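B-agarase (Agarivorans gilvus, PDB 5Z6P) is an agarase of glycoside hydrolase family 50, which probably hydrolyses the beta-galactosidic linkages of agarose. Local coordinates at residues Q34-L39 with N205-S210; W87-L92 with S183-I188; N94-F99 with M138-G143; Q119-S124 with L178-S183; H123-N128 with V169-M174. One frame throughout, in Å; residues are numbered along the deposited sequence.

Contact 1: Q34-L39 with N205-S210; sequences QGALPL and NFRLQS
Leu39, at the end of segment 34-39, meets Leu208, their side chains crossing at about a right angle. Leu39 CD2 lies 4.0 Å from Leu208 CG. The CD1 branch of Leu39 rests instead on the backbone of Arg207. Leu39 CG stands anti to its own carbonyl carbon (chi1 -74°), which lays the side chain over strand 205-210. Trp89, from a loop, touches both leucines. The backbones pair as antiparallel strands, with 36-38 added beside strand 199-210 of the carbohydrate-binding-module-like domain. Leu37 and Leu208 form the hydrogen-bonded pair: Leu37 N to Leu208 O and Leu208 N to Leu37 O are both 2.8 Å. Ser210 N to Gly35 O, also 2.8 Å, and Leu39 N to Phe206 O, at 3.1 Å, extend the ladder. Ala36, Pro38, Arg207 and Gln209 point to the face opposite Leu37 and Leu208. There Ala36 CB approaches Gln209 OE1 at 3.9 Å. That oxygen lies in the guanidinium plane of Arg207 and accepts from Arg207 NE at 2.8 Å. Asn205 O takes Arg207 NH1, and a salt bridge to Asp100 further fixes the guanidinium.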
# COMPACT_ATOMS: atom_id res chain seq x y z
N GLN A 34 -5.93 7.91 -38.58
CA GLN A 34 -5.19 9.01 -37.99
C GLN A 34 -3.73 8.65 -37.74
O GLN A 34 -2.92 8.61 -38.67
CB GLN A 34 -5.86 9.47 -36.69
CG GLN A 34 -6.32 10.91 -36.73
CD GLN A 34 -7.41 11.20 -35.72
OE1 GLN A 34 -8.49 10.61 -35.78
NE2 GLN A 34 -7.15 12.13 -34.80
N GLY A 35 -3.38 8.37 -36.49
CA GLY A 35 -2.00 8.09 -36.13
C GLY A 35 -1.47 9.06 -35.08
O GLY A 35 -2.04 9.16 -34.00
N ALA A 36 -0.41 9.80 -35.41
CA ALA A 36 0.25 10.69 -34.46
C ALA A 36 0.17 12.17 -34.85
O ALA A 36 0.32 12.53 -36.01
CB ALA A 36 1.71 10.29 -34.28
N LEU A 37 -0.03 13.02 -33.85
CA LEU A 37 0.01 14.46 -34.04
C LEU A 37 0.90 15.11 -32.97
O LEU A 37 0.58 15.08 -31.80
CB LEU A 37 -1.40 15.05 -33.99
CG LEU A 37 -1.72 16.29 -34.84
CD1 LEU A 37 -3.17 16.68 -34.64
CD2 LEU A 37 -0.79 17.48 -34.56
N PRO A 38 2.03 15.70 -33.40
CA PRO A 38 2.95 16.39 -32.47
C PRO A 38 2.28 17.51 -31.68
O PRO A 38 1.52 18.29 -32.23
CB PRO A 38 4.02 16.95 -33.40
CG PRO A 38 3.97 16.07 -34.59
CD PRO A 38 2.54 15.70 -34.78
N LEU A 39 2.57 17.59 -30.39
CA LEU A 39 2.03 18.67 -29.58
C LEU A 39 2.95 19.89 -29.56
O LEU A 39 2.49 21.01 -29.39
CB LEU A 39 1.78 18.19 -28.16
CG LEU A 39 0.55 17.30 -28.01
CD1 LEU A 39 0.52 16.66 -26.65
CD2 LEU A 39 -0.72 18.09 -28.26
N ASN A 205 9.30 14.01 -28.42
CA ASN A 205 8.24 13.43 -29.21
C ASN A 205 6.89 13.35 -28.52
O ASN A 205 6.12 12.42 -28.72
CB ASN A 205 8.73 12.06 -29.63
CG ASN A 205 9.96 12.10 -30.55
OD1 ASN A 205 9.95 11.34 -31.52
ND2 ASN A 205 10.79 13.16 -30.46
N PHE A 206 6.58 14.41 -27.79
CA PHE A 206 5.24 14.62 -27.25
C PHE A 206 4.26 14.72 -28.40
O PHE A 206 4.50 15.42 -29.38
CB PHE A 206 5.16 15.88 -26.37
CG PHE A 206 5.93 15.78 -25.08
CD1 PHE A 206 7.26 16.13 -25.03
CD2 PHE A 206 5.32 15.31 -23.93
CE1 PHE A 206 7.97 16.04 -23.87
CE2 PHE A 206 6.04 15.21 -22.75
CZ PHE A 206 7.37 15.58 -22.73
N ARG A 207 3.14 14.02 -28.26
CA ARG A 207 2.18 13.83 -29.33
C ARG A 207 0.86 13.30 -28.80
O ARG A 207 0.79 12.79 -27.68
CB ARG A 207 2.74 12.85 -30.35
CG ARG A 207 2.91 11.44 -29.81
CD ARG A 207 3.96 10.69 -30.59
NE ARG A 207 4.06 9.29 -30.20
CZ ARG A 207 5.06 8.78 -29.47
NH1 ARG A 207 6.03 9.56 -29.04
NH2 ARG A 207 5.08 7.50 -29.17
N LEU A 208 -0.17 13.43 -29.62
CA LEU A 208 -1.41 12.70 -29.43
C LEU A 208 -1.38 11.53 -30.41
O LEU A 208 -1.02 11.70 -31.57
CB LEU A 208 -2.63 13.59 -29.66
CG LEU A 208 -2.77 14.70 -28.61
CD1 LEU A 208 -3.85 15.68 -28.99
CD2 LEU A 208 -3.06 14.12 -27.25
N GLN A 209 -1.72 10.35 -29.92
CA GLN A 209 -1.62 9.15 -30.73
C GLN A 209 -2.89 8.33 -30.66
O GLN A 209 -3.38 8.02 -29.58
CB GLN A 209 -0.42 8.31 -30.30
CG GLN A 209 -0.17 7.12 -31.19
CD GLN A 209 1.30 6.77 -31.29
OE1 GLN A 209 2.15 7.65 -31.48
NE2 GLN A 209 1.62 5.49 -31.16
N SER A 210 -3.41 7.98 -31.83
CA SER A 210 -4.58 7.13 -31.94
C SER A 210 -4.33 5.77 -31.31
O SER A 210 -3.25 5.18 -31.44
CB SER A 210 -4.98 6.95 -33.41
OG SER A 210 -4.13 6.02 -34.05

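Contact 2: W87-L92 with S183-I188; sequences WDWSDL and SAISKI
The indoles of Trp87 and Trp89 both touch Ile185 and Ile188, and this is the tight part of the contact. Ile185 divides its branches between them. Its CG2 reaches the edge of the Trp87 ring, in plane, with CG2 3.8 Å from Trp87 CE3. Its CD1 presses on Trp89, 3.5 Å from Trp89 CE3. With CG1 anti to the carbonyl carbon and CG2 anti to the backbone N (chi1 -63°), the two branches of Ile185 serve different rings. Ile188 CD1 lies 3.8 Å from Trp87 CZ3 and also meets Trp89 CH2; the Ile188 side chain crosses that of each tryptophan at about a right angle. Within the loop, Trp89 CZ2 sits over one face of Trp87. Ile113 and Ile115 of strand 109-117 add to the apolar surroundings of Ile188.

The other end is more polar and nearer solvent. Asp88 OD1 comes 3.2 Å from Ser183 CA, and Ser90 OG lies 3.8 Å from Ser183 CB. Asp88 OD1 accepts from Ser90 OG at 2.8 Å on its syn lone pair, which holds the two side chains together over Ser183.

Trp87 N to Ile185 O (2.9 Å) and Ile185 N to Trp87 O (3.0 Å) join the backbones. They make a single antiparallel bridge, by which the loop between strands 76-81 and 95-103 is fastened to the start of strand 185-193 in the carbohydrate-binding-module-like domain.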
# COMPACT_ATOMS: atom_id res chain seq x y z
N TRP A 87 -6.87 22.59 -23.60
CA TRP A 87 -6.93 21.69 -24.74
C TRP A 87 -8.32 21.10 -24.88
O TRP A 87 -8.92 20.72 -23.88
CB TRP A 87 -5.92 20.56 -24.62
CG TRP A 87 -4.49 20.90 -24.90
CD1 TRP A 87 -4.00 21.49 -26.01
CD2 TRP A 87 -3.37 20.62 -24.05
NE1 TRP A 87 -2.63 21.61 -25.91
CE2 TRP A 87 -2.22 21.08 -24.72
CE3 TRP A 87 -3.22 20.03 -22.79
CZ2 TRP A 87 -0.95 20.98 -24.17
CZ3 TRP A 87 -1.96 19.93 -22.25
CH2 TRP A 87 -0.84 20.40 -22.94
N ASP A 88 -8.82 21.03 -26.11
CA ASP A 88 -10.04 20.30 -26.41
C ASP A 88 -9.64 19.06 -27.19
O ASP A 88 -9.30 19.16 -28.37
CB ASP A 88 -11.04 21.15 -27.20
CG ASP A 88 -12.35 20.40 -27.49
OD1 ASP A 88 -12.62 19.38 -26.83
OD2 ASP A 88 -13.11 20.84 -28.37
N TRP A 89 -9.66 17.92 -26.52
CA TRP A 89 -9.23 16.66 -27.13
C TRP A 89 -10.36 15.65 -27.25
O TRP A 89 -10.12 14.46 -27.47
CB TRP A 89 -8.08 16.06 -26.31
CG TRP A 89 -6.78 16.81 -26.43
CD1 TRP A 89 -6.50 17.81 -27.31
CD2 TRP A 89 -5.59 16.62 -25.65
NE1 TRP A 89 -5.22 18.25 -27.12
CE2 TRP A 89 -4.64 17.54 -26.11
CE3 TRP A 89 -5.25 15.76 -24.61
CZ2 TRP A 89 -3.37 17.63 -25.56
CZ3 TRP A 89 -3.99 15.85 -24.06
CH2 TRP A 89 -3.06 16.78 -24.54
N SER A 90 -11.60 16.12 -27.11
CA SER A 90 -12.78 15.24 -27.10
C SER A 90 -13.27 14.89 -28.50
O SER A 90 -14.21 14.12 -28.66
CB SER A 90 -13.91 15.90 -26.31
OG SER A 90 -14.26 17.15 -26.87
N ASP A 91 -12.63 15.46 -29.51
CA ASP A 91 -13.04 15.24 -30.89
C ASP A 91 -12.09 14.32 -31.64
O ASP A 91 -12.17 14.20 -32.85
CB ASP A 91 -13.15 16.58 -31.63
CG ASP A 91 -11.82 17.34 -31.64
OD1 ASP A 91 -11.20 17.49 -30.56
OD2 ASP A 91 -11.39 17.77 -32.74
N LEU A 92 -11.18 13.67 -30.91
CA LEU A 92 -10.09 12.94 -31.54
C LEU A 92 -10.37 11.45 -31.70
O LEU A 92 -9.60 10.73 -32.33
CB LEU A 92 -8.80 13.13 -30.74
CG LEU A 92 -8.39 14.57 -30.43
CD1 LEU A 92 -7.18 14.58 -29.49
CD2 LEU A 92 -8.08 15.33 -31.70
N SER A 183 -12.69 17.79 -22.98
CA SER A 183 -12.98 19.00 -23.72
C SER A 183 -12.28 20.21 -23.11
O SER A 183 -12.20 21.27 -23.72
CB SER A 183 -14.50 19.24 -23.76
OG SER A 183 -15.01 19.42 -22.45
N ALA A 184 -11.80 20.04 -21.88
CA ALA A 184 -11.19 21.14 -21.14
C ALA A 184 -10.02 20.64 -20.29
O ALA A 184 -10.10 20.62 -19.06
CB ALA A 184 -12.22 21.83 -20.27
N ILE A 185 -8.94 20.25 -20.96
CA ILE A 185 -7.75 19.76 -20.28
C ILE A 185 -6.79 20.92 -20.01
O ILE A 185 -6.35 21.59 -20.94
CB ILE A 185 -7.07 18.67 -21.12
CG1 ILE A 185 -8.02 17.47 -21.25
CG2 ILE A 185 -5.74 18.27 -20.50
CD1 ILE A 185 -7.48 16.31 -22.03
N SER A 186 -6.50 21.17 -18.74
CA SER A 186 -5.80 22.39 -18.34
C SER A 186 -4.33 22.22 -17.95
O SER A 186 -3.58 23.20 -17.93
CB SER A 186 -6.55 23.05 -17.17
OG SER A 186 -6.57 22.20 -16.04
N LYS A 187 -3.90 21.01 -17.64
CA LYS A 187 -2.53 20.80 -17.18
C LYS A 187 -2.11 19.34 -17.24
O LYS A 187 -2.90 18.45 -16.95
CB LYS A 187 -2.36 21.32 -15.75
CG LYS A 187 -0.97 21.13 -15.18
CD LYS A 187 -0.96 21.17 -13.66
CE LYS A 187 -1.08 22.59 -13.13
NZ LYS A 187 -0.96 22.60 -11.64
N ILE A 188 -0.85 19.10 -17.59
CA ILE A 188 -0.26 17.79 -17.42
C ILE A 188 0.96 17.91 -16.51
O ILE A 188 1.78 18.81 -16.68
CB ILE A 188 0.14 17.18 -18.77
CG1 ILE A 188 -1.12 16.91 -19.60
CG2 ILE A 188 0.91 15.89 -18.55
CD1 ILE A 188 -0.85 16.54 -21.03

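Contact 3: N94-F99 with M138-G143; sequences NFCFAF and MVELKG
Strands 95-99 and 138-140 run antiparallel at 155°, their axes 4.3 Å apart at closest approach. Phe97 and Val139 are the hydrogen-bonded pair: Val139 N to Phe97 O is 2.8 Å and Phe97 N to Val139 O is 3.0 Å. Leu141 N gives a further bond to Phe95 O at 3.2 Å. Leu141 and Lys142 both face Phe95, which makes a classic beta bulge where the second strand turns a corner. The pairing lies within the beta-rich carbohydrate-binding-module-like domain, where strand 199-210 flanks 95-103 and strand 168-174 flanks 135-140.

Cys96, Ala98, Met138 and Glu140 share one face. Met138 bends at chi2 and chi3 and curls over its neighbours. Its CE meets Cys96 SG at 3.5 Å, and its SD rests on Ala98 CB at 3.8 Å. Cys96 SG also touches Glu140 CB. The Glu140 chain extends beyond this apolar group, and its carboxylate is held by Cys151 N and Ser211 OG. Phe95, Phe97 and Val139 point to the opposite face. Phe95 CG takes the position between the backbone N and the carbonyl carbon (chi1 76°). This brings the ring against Leu141, with Phe95 CZ 4.0 Å from Leu141 CB. Val139 and Leu141 both touch Ile115 of strand 109-117. At the outer end, Asn94 OD1 approaches Lys142 CG at 3.3 Å.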
# COMPACT_ATOMS: atom_id res chain seq x y z
N ASN A 94 -10.64 7.67 -30.10
CA ASN A 94 -9.82 6.96 -29.13
C ASN A 94 -8.35 7.29 -29.30
O ASN A 94 -7.80 7.11 -30.38
CB ASN A 94 -10.02 5.45 -29.25
CG ASN A 94 -11.43 5.02 -28.90
OD1 ASN A 94 -12.09 5.63 -28.06
ND2 ASN A 94 -11.90 3.97 -29.54
N PHE A 95 -7.70 7.76 -28.24
CA PHE A 95 -6.33 8.24 -28.35
C PHE A 95 -5.54 8.19 -27.03
O PHE A 95 -6.12 8.05 -25.96
CB PHE A 95 -6.32 9.68 -28.86
CG PHE A 95 -6.71 10.68 -27.82
CD1 PHE A 95 -8.04 10.93 -27.54
CD2 PHE A 95 -5.74 11.37 -27.11
CE1 PHE A 95 -8.39 11.84 -26.59
CE2 PHE A 95 -6.09 12.28 -26.14
CZ PHE A 95 -7.42 12.52 -25.88
N CYS A 96 -4.23 8.34 -27.15
CA CYS A 96 -3.34 8.49 -26.00
C CYS A 96 -2.53 9.79 -26.05
O CYS A 96 -2.13 10.26 -27.12
CB CYS A 96 -2.36 7.32 -25.91
SG CYS A 96 -3.10 5.69 -25.82
N PHE A 97 -2.29 10.36 -24.88
CA PHE A 97 -1.20 11.30 -24.72
C PHE A 97 0.08 10.47 -24.64
O PHE A 97 0.15 9.51 -23.89
CB PHE A 97 -1.40 12.18 -23.48
CG PHE A 97 -0.19 12.99 -23.12
CD1 PHE A 97 0.12 14.13 -23.83
CD2 PHE A 97 0.64 12.59 -22.09
CE1 PHE A 97 1.24 14.88 -23.50
CE2 PHE A 97 1.77 13.33 -21.76
CZ PHE A 97 2.07 14.48 -22.47
N ALA A 98 1.08 10.82 -25.44
CA ALA A 98 2.27 10.00 -25.55
C ALA A 98 3.55 10.82 -25.61
O ALA A 98 3.54 12.00 -25.96
CB ALA A 98 2.17 9.11 -26.76
N PHE A 99 4.66 10.19 -25.24
CA PHE A 99 5.98 10.79 -25.40
C PHE A 99 7.02 9.69 -25.32
O PHE A 99 6.75 8.58 -24.87
CB PHE A 99 6.24 11.85 -24.33
CG PHE A 99 6.16 11.34 -22.92
CD1 PHE A 99 4.96 11.35 -22.23
CD2 PHE A 99 7.29 10.86 -22.28
CE1 PHE A 99 4.88 10.88 -20.94
CE2 PHE A 99 7.21 10.40 -20.98
CZ PHE A 99 6.01 10.40 -20.32
N MET A 138 2.49 5.57 -23.50
CA MET A 138 1.14 5.97 -23.89
C MET A 138 0.23 6.05 -22.68
O MET A 138 0.16 5.12 -21.88
CB MET A 138 0.55 4.98 -24.89
CG MET A 138 1.43 4.69 -26.10
SD MET A 138 0.89 5.61 -27.55
CE MET A 138 -0.56 4.69 -28.08
N VAL A 139 -0.46 7.17 -22.54
CA VAL A 139 -1.47 7.32 -21.50
C VAL A 139 -2.83 7.46 -22.16
O VAL A 139 -3.14 8.49 -22.76
CB VAL A 139 -1.19 8.54 -20.61
CG1 VAL A 139 -2.19 8.59 -19.47
CG2 VAL A 139 0.22 8.49 -20.08
N GLU A 140 -3.64 6.40 -22.09
CA GLU A 140 -4.89 6.35 -22.83
C GLU A 140 -5.98 7.12 -22.11
O GLU A 140 -6.33 6.81 -20.99
CB GLU A 140 -5.35 4.91 -23.07
CG GLU A 140 -6.75 4.84 -23.68
CD GLU A 140 -7.02 3.53 -24.41
OE1 GLU A 140 -6.28 3.20 -25.36
OE2 GLU A 140 -7.97 2.82 -24.01
N LEU A 141 -6.49 8.14 -22.79
CA LEU A 141 -7.48 9.02 -22.20
C LEU A 141 -8.88 8.71 -22.73
O LEU A 141 -9.87 9.19 -22.19
CB LEU A 141 -7.11 10.48 -22.48
CG LEU A 141 -5.94 11.06 -21.68
CD1 LEU A 141 -5.58 12.45 -22.15
CD2 LEU A 141 -6.25 11.06 -20.21
N LYS A 142 -8.96 7.92 -23.79
CA LYS A 142 -10.25 7.48 -24.30
C LYS A 142 -10.08 6.16 -25.04
O LYS A 142 -9.12 5.98 -25.79
CB LYS A 142 -10.89 8.53 -25.21
CG LYS A 142 -12.21 8.07 -25.84
CD LYS A 142 -13.26 9.17 -25.91
CE LYS A 142 -12.99 10.13 -27.05
NZ LYS A 142 -14.09 11.11 -27.27
N GLY A 143 -11.01 5.24 -24.81
CA GLY A 143 -11.00 3.95 -25.48
C GLY A 143 -12.39 3.41 -25.74
O GLY A 143 -12.61 2.73 -26.73

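Contact 4: Q119-S124 with L178-S183; sequences QGQMHS and LNIDLS
Apolar contact centres on Ile180, whose branches reach the base of His123. Ile180 CG2 and CD1 each lie 3.9 Å from His123 CB. Gln121 passes along the same isoleucine in the opposite direction, its CG 4.0 Å from Ile180 CG2. Ile115 of strand 109-117 also touches Ile180.

The polar link is the imidazole. His123 ND1 makes a weak bond of 3.1 Å to Leu178 O, bent to 126° at the hydrogen. A second bond from ND1 goes to Ala177 O, so two neighbouring carbonyls share this nitrogen. Because His123 CG stands anti to the backbone N (chi1 177°), the ring reaches the loop carbonyls. On its far side NE2 accepts from Arg125 NE.

Asp117, outside both segments, accepts from Asp181 N through OD2 and from Gly120 N through OD1.

With ND1 donating and NE2 accepting, His123 is probably a neutral imidazole with its proton on ND1. It thus ties the loop after strand 168-174 to strand 122-129.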
# COMPACT_ATOMS: atom_id res chain seq x y z
N GLN A 119 -12.27 21.12 -14.51
CA GLN A 119 -13.10 20.93 -13.33
C GLN A 119 -12.23 20.71 -12.11
O GLN A 119 -12.59 21.07 -10.99
CB GLN A 119 -14.06 19.75 -13.52
CG GLN A 119 -15.03 19.90 -14.68
CD GLN A 119 -16.02 21.03 -14.47
OE1 GLN A 119 -16.53 21.24 -13.37
NE2 GLN A 119 -16.30 21.77 -15.54
N GLY A 120 -11.07 20.11 -12.33
CA GLY A 120 -10.16 19.84 -11.24
C GLY A 120 -9.81 18.37 -11.07
O GLY A 120 -8.78 18.06 -10.49
N GLN A 121 -10.65 17.47 -11.57
CA GLN A 121 -10.38 16.05 -11.41
C GLN A 121 -9.17 15.64 -12.24
O GLN A 121 -8.79 16.31 -13.20
CB GLN A 121 -11.59 15.20 -11.78
CG GLN A 121 -12.04 15.31 -13.19
CD GLN A 121 -13.55 15.37 -13.26
OE1 GLN A 121 -14.19 15.83 -12.32
NE2 GLN A 121 -14.12 14.90 -14.37
N MET A 122 -8.59 14.51 -11.84
CA MET A 122 -7.25 14.15 -12.25
C MET A 122 -7.17 12.73 -12.74
O MET A 122 -7.54 11.80 -12.04
CB MET A 122 -6.28 14.35 -11.09
CG MET A 122 -4.92 13.74 -11.30
SD MET A 122 -4.00 13.69 -9.76
CE MET A 122 -4.80 12.35 -8.88
N HIS A 123 -6.66 12.56 -13.95
CA HIS A 123 -6.34 11.24 -14.43
C HIS A 123 -4.86 10.96 -14.14
O HIS A 123 -3.98 11.57 -14.74
CB HIS A 123 -6.64 11.15 -15.92
CG HIS A 123 -6.27 9.84 -16.53
ND1 HIS A 123 -7.14 8.78 -16.59
CD2 HIS A 123 -5.12 9.42 -17.10
CE1 HIS A 123 -6.55 7.76 -17.19
NE2 HIS A 123 -5.32 8.12 -17.50
N SER A 124 -4.58 10.04 -13.23
CA SER A 124 -3.19 9.77 -12.87
C SER A 124 -2.72 8.35 -13.21
O SER A 124 -3.27 7.37 -12.71
CB SER A 124 -2.98 10.03 -11.38
OG SER A 124 -1.62 9.91 -11.04
N LEU A 178 -10.84 7.80 -14.08
CA LEU A 178 -10.43 7.16 -15.31
C LEU A 178 -10.82 8.01 -16.51
O LEU A 178 -10.06 8.13 -17.47
CB LEU A 178 -11.07 5.78 -15.42
CG LEU A 178 -10.55 4.91 -16.55
CD1 LEU A 178 -9.17 4.41 -16.19
CD2 LEU A 178 -11.50 3.76 -16.81
N ASN A 179 -12.02 8.56 -16.46
CA ASN A 179 -12.51 9.38 -17.56
C ASN A 179 -12.74 10.80 -17.10
O ASN A 179 -13.55 11.05 -16.22
CB ASN A 179 -13.80 8.78 -18.13
CG ASN A 179 -13.57 7.43 -18.78
OD1 ASN A 179 -12.99 7.34 -19.86
ND2 ASN A 179 -14.02 6.38 -18.12
N ILE A 180 -11.99 11.73 -17.68
CA ILE A 180 -12.06 13.13 -17.30
C ILE A 180 -12.66 13.94 -18.43
O ILE A 180 -12.86 13.43 -19.53
CB ILE A 180 -10.66 13.70 -16.94
CG1 ILE A 180 -9.72 13.62 -18.14
CG2 ILE A 180 -10.07 12.99 -15.73
CD1 ILE A 180 -8.32 14.13 -17.87
N ASP A 181 -12.95 15.21 -18.17
CA ASP A 181 -13.50 16.07 -19.21
C ASP A 181 -12.43 16.43 -20.24
O ASP A 181 -11.67 17.38 -20.06
CB ASP A 181 -14.10 17.33 -18.59
CG ASP A 181 -14.70 18.25 -19.63
OD1 ASP A 181 -14.84 17.83 -20.80
OD2 ASP A 181 -15.04 19.40 -19.27
N LEU A 182 -12.39 15.67 -21.32
CA LEU A 182 -11.39 15.82 -22.37
C LEU A 182 -11.59 17.09 -23.20
O LEU A 182 -10.75 17.42 -24.03
CB LEU A 182 -11.43 14.60 -23.29
CG LEU A 182 -11.31 13.25 -22.59
CD1 LEU A 182 -11.59 12.12 -23.55
CD2 LEU A 182 -9.93 13.11 -21.97
N SER A 183 -12.69 17.79 -22.98
CA SER A 183 -12.98 19.00 -23.72
C SER A 183 -12.28 20.21 -23.11
O SER A 183 -12.20 21.27 -23.72
CB SER A 183 -14.50 19.24 -23.76
OG SER A 183 -15.01 19.42 -22.45

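Contact 5: H123-N128 with V169-M174; sequences HSRCIN and VYATWM
Strands 123-128 and 172-174 pair antiparallel at 132°, with Cys126 and Thr172 as the hydrogen-bonded pair and Met174 N bound to Ser124 O at 2.8 Å. Arg125 and Trp173 form a non-hydrogen-bonded pair, with both side chains on one face. Their side chains cross at about a right angle, with the guanidinium and indole planes 80° apart. Arg125 CG lies 3.9 Å from Trp173 CD1, and Trp173 CB sits over one face of the guanidinium. The arginine chain is extended from CG to NE and passes Ala171. Its NH1 donates to Ala171 O at 2.9 Å, close to the guanidinium plane. NE2 of His123 lies in that plane too, while NH2 of the arginine reaches Cys151 O. These bonds fix the rotation of the buried guanidinium. His123 CE1 meets the edge of the indole, 3.2 Å from Trp173 CD1, with the two ring planes at 48°. Ser124 O lies over one face of the same indole.

On the face opposite Arg125, Cys126 SG meets Met174. Met174 CG stands beside its own backbone N, which places it 3.7 Å from Cys126 SG. Farther along, Ile127 CG2 packs on Ala171 CB at 3.6 Å.

Strand 168-174 is interrupted at Ala171. It pairs antiparallel with strand 122-129 and parallel with strand 135-140, thus bridging two strands of the carbohydrate-binding-module-like domain.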
# COMPACT_ATOMS: atom_id res chain seq x y z
N HIS A 123 -6.66 12.56 -13.95
CA HIS A 123 -6.34 11.24 -14.43
C HIS A 123 -4.86 10.96 -14.14
O HIS A 123 -3.98 11.57 -14.74
CB HIS A 123 -6.64 11.15 -15.92
CG HIS A 123 -6.27 9.84 -16.53
ND1 HIS A 123 -7.14 8.78 -16.59
CD2 HIS A 123 -5.12 9.42 -17.10
CE1 HIS A 123 -6.55 7.76 -17.19
NE2 HIS A 123 -5.32 8.12 -17.50
N SER A 124 -4.58 10.04 -13.23
CA SER A 124 -3.19 9.77 -12.87
C SER A 124 -2.72 8.35 -13.21
O SER A 124 -3.27 7.37 -12.71
CB SER A 124 -2.98 10.03 -11.38
OG SER A 124 -1.62 9.91 -11.04
N ARG A 125 -1.69 8.26 -14.05
CA ARG A 125 -1.03 7.01 -14.37
C ARG A 125 0.47 7.08 -14.04
O ARG A 125 1.00 8.16 -13.79
CB ARG A 125 -1.20 6.67 -15.84
CG ARG A 125 -2.63 6.60 -16.31
CD ARG A 125 -2.75 5.61 -17.44
NE ARG A 125 -4.08 5.58 -18.03
CZ ARG A 125 -4.65 4.48 -18.53
NH1 ARG A 125 -4.00 3.33 -18.50
NH2 ARG A 125 -5.86 4.55 -19.06
N CYS A 126 1.16 5.94 -14.05
CA CYS A 126 2.62 6.00 -13.98
C CYS A 126 3.31 5.04 -14.94
O CYS A 126 2.69 4.11 -15.49
CB CYS A 126 3.12 5.77 -12.54
SG CYS A 126 3.04 4.11 -11.90
N ILE A 127 4.58 5.31 -15.15
CA ILE A 127 5.43 4.48 -15.98
C ILE A 127 6.76 4.20 -15.29
O ILE A 127 7.21 4.99 -14.47
CB ILE A 127 5.69 5.17 -17.33
CG1 ILE A 127 6.33 6.54 -17.11
CG2 ILE A 127 4.40 5.32 -18.11
CD1 ILE A 127 6.75 7.20 -18.39
N ASN A 128 7.36 3.06 -15.62
CA ASN A 128 8.75 2.83 -15.26
C ASN A 128 9.65 3.04 -16.48
O ASN A 128 9.49 2.37 -17.50
CB ASN A 128 8.97 1.44 -14.68
CG ASN A 128 10.37 1.25 -14.13
OD1 ASN A 128 11.29 0.89 -14.86
ND2 ASN A 128 10.55 1.54 -12.84
N VAL A 169 4.91 1.31 -24.30
CA VAL A 169 4.48 1.03 -22.95
C VAL A 169 3.20 1.80 -22.67
O VAL A 169 3.17 3.02 -22.81
CB VAL A 169 5.54 1.44 -21.92
CG1 VAL A 169 4.98 1.26 -20.47
CG2 VAL A 169 6.80 0.63 -22.09
N TYR A 170 2.15 1.08 -22.29
CA TYR A 170 0.92 1.71 -21.86
C TYR A 170 0.97 1.99 -20.36
O TYR A 170 1.12 1.09 -19.56
CB TYR A 170 -0.27 0.83 -22.23
CG TYR A 170 -0.80 1.09 -23.62
CD1 TYR A 170 -0.18 0.56 -24.74
CD2 TYR A 170 -1.90 1.90 -23.82
CE1 TYR A 170 -0.64 0.82 -26.00
CE2 TYR A 170 -2.37 2.16 -25.08
CZ TYR A 170 -1.74 1.62 -26.17
OH TYR A 170 -2.18 1.85 -27.47
N ALA A 171 0.89 3.27 -20.00
CA ALA A 171 1.00 3.71 -18.62
C ALA A 171 -0.04 3.03 -17.73
O ALA A 171 -1.14 2.77 -18.16
CB ALA A 171 0.86 5.24 -18.53
N THR A 172 0.34 2.73 -16.49
CA THR A 172 -0.55 2.05 -15.56
C THR A 172 -1.45 3.03 -14.83
O THR A 172 -0.95 3.93 -14.17
CB THR A 172 0.25 1.26 -14.51
OG1 THR A 172 1.11 0.33 -15.15
CG2 THR A 172 -0.69 0.54 -13.56
N TRP A 173 -2.77 2.83 -14.90
CA TRP A 173 -3.68 3.70 -14.19
C TRP A 173 -3.56 3.53 -12.67
O TRP A 173 -3.68 2.42 -12.15
CB TRP A 173 -5.12 3.45 -14.62
CG TRP A 173 -5.98 4.55 -14.16
CD1 TRP A 173 -6.07 5.80 -14.69
CD2 TRP A 173 -6.85 4.53 -13.03
NE1 TRP A 173 -6.96 6.55 -13.98
CE2 TRP A 173 -7.45 5.79 -12.95
CE3 TRP A 173 -7.19 3.56 -12.09
CZ2 TRP A 173 -8.37 6.12 -11.98
CZ3 TRP A 173 -8.11 3.88 -11.11
CH2 TRP A 173 -8.69 5.15 -11.07
N MET A 174 -3.35 4.64 -11.96
CA MET A 174 -3.03 4.61 -10.53
C MET A 174 -4.07 5.26 -9.62
O MET A 174 -4.49 4.66 -8.64
CB MET A 174 -1.69 5.31 -10.26
CG MET A 174 -0.48 4.70 -10.95
SD MET A 174 -0.17 3.03 -10.40
CE MET A 174 0.52 3.25 -8.77

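In the fold
All five contacts lie in the beta-rich carbohydrate-binding-module-like region, on the same side of the chain's centre. Contact 1 joins the N-terminal strand 36-38 to strand 199-210, and the other four fall between its segments in the chain. Contact 3 adjoins it, centres 9 Å apart, because strands 199-210 and 95-103 are neighbours. Contact 2 reaches contact 1 through Trp89 and Leu208. It shares Ser183 with contact 4, their centres about 9 Å apart. Contacts 4 and 5 both use strand 122-129. Contact 5 meets contact 3 where strands 135-140 and 168-174 run parallel. Segments far apart in sequence are thus brought together in this beta-rich region.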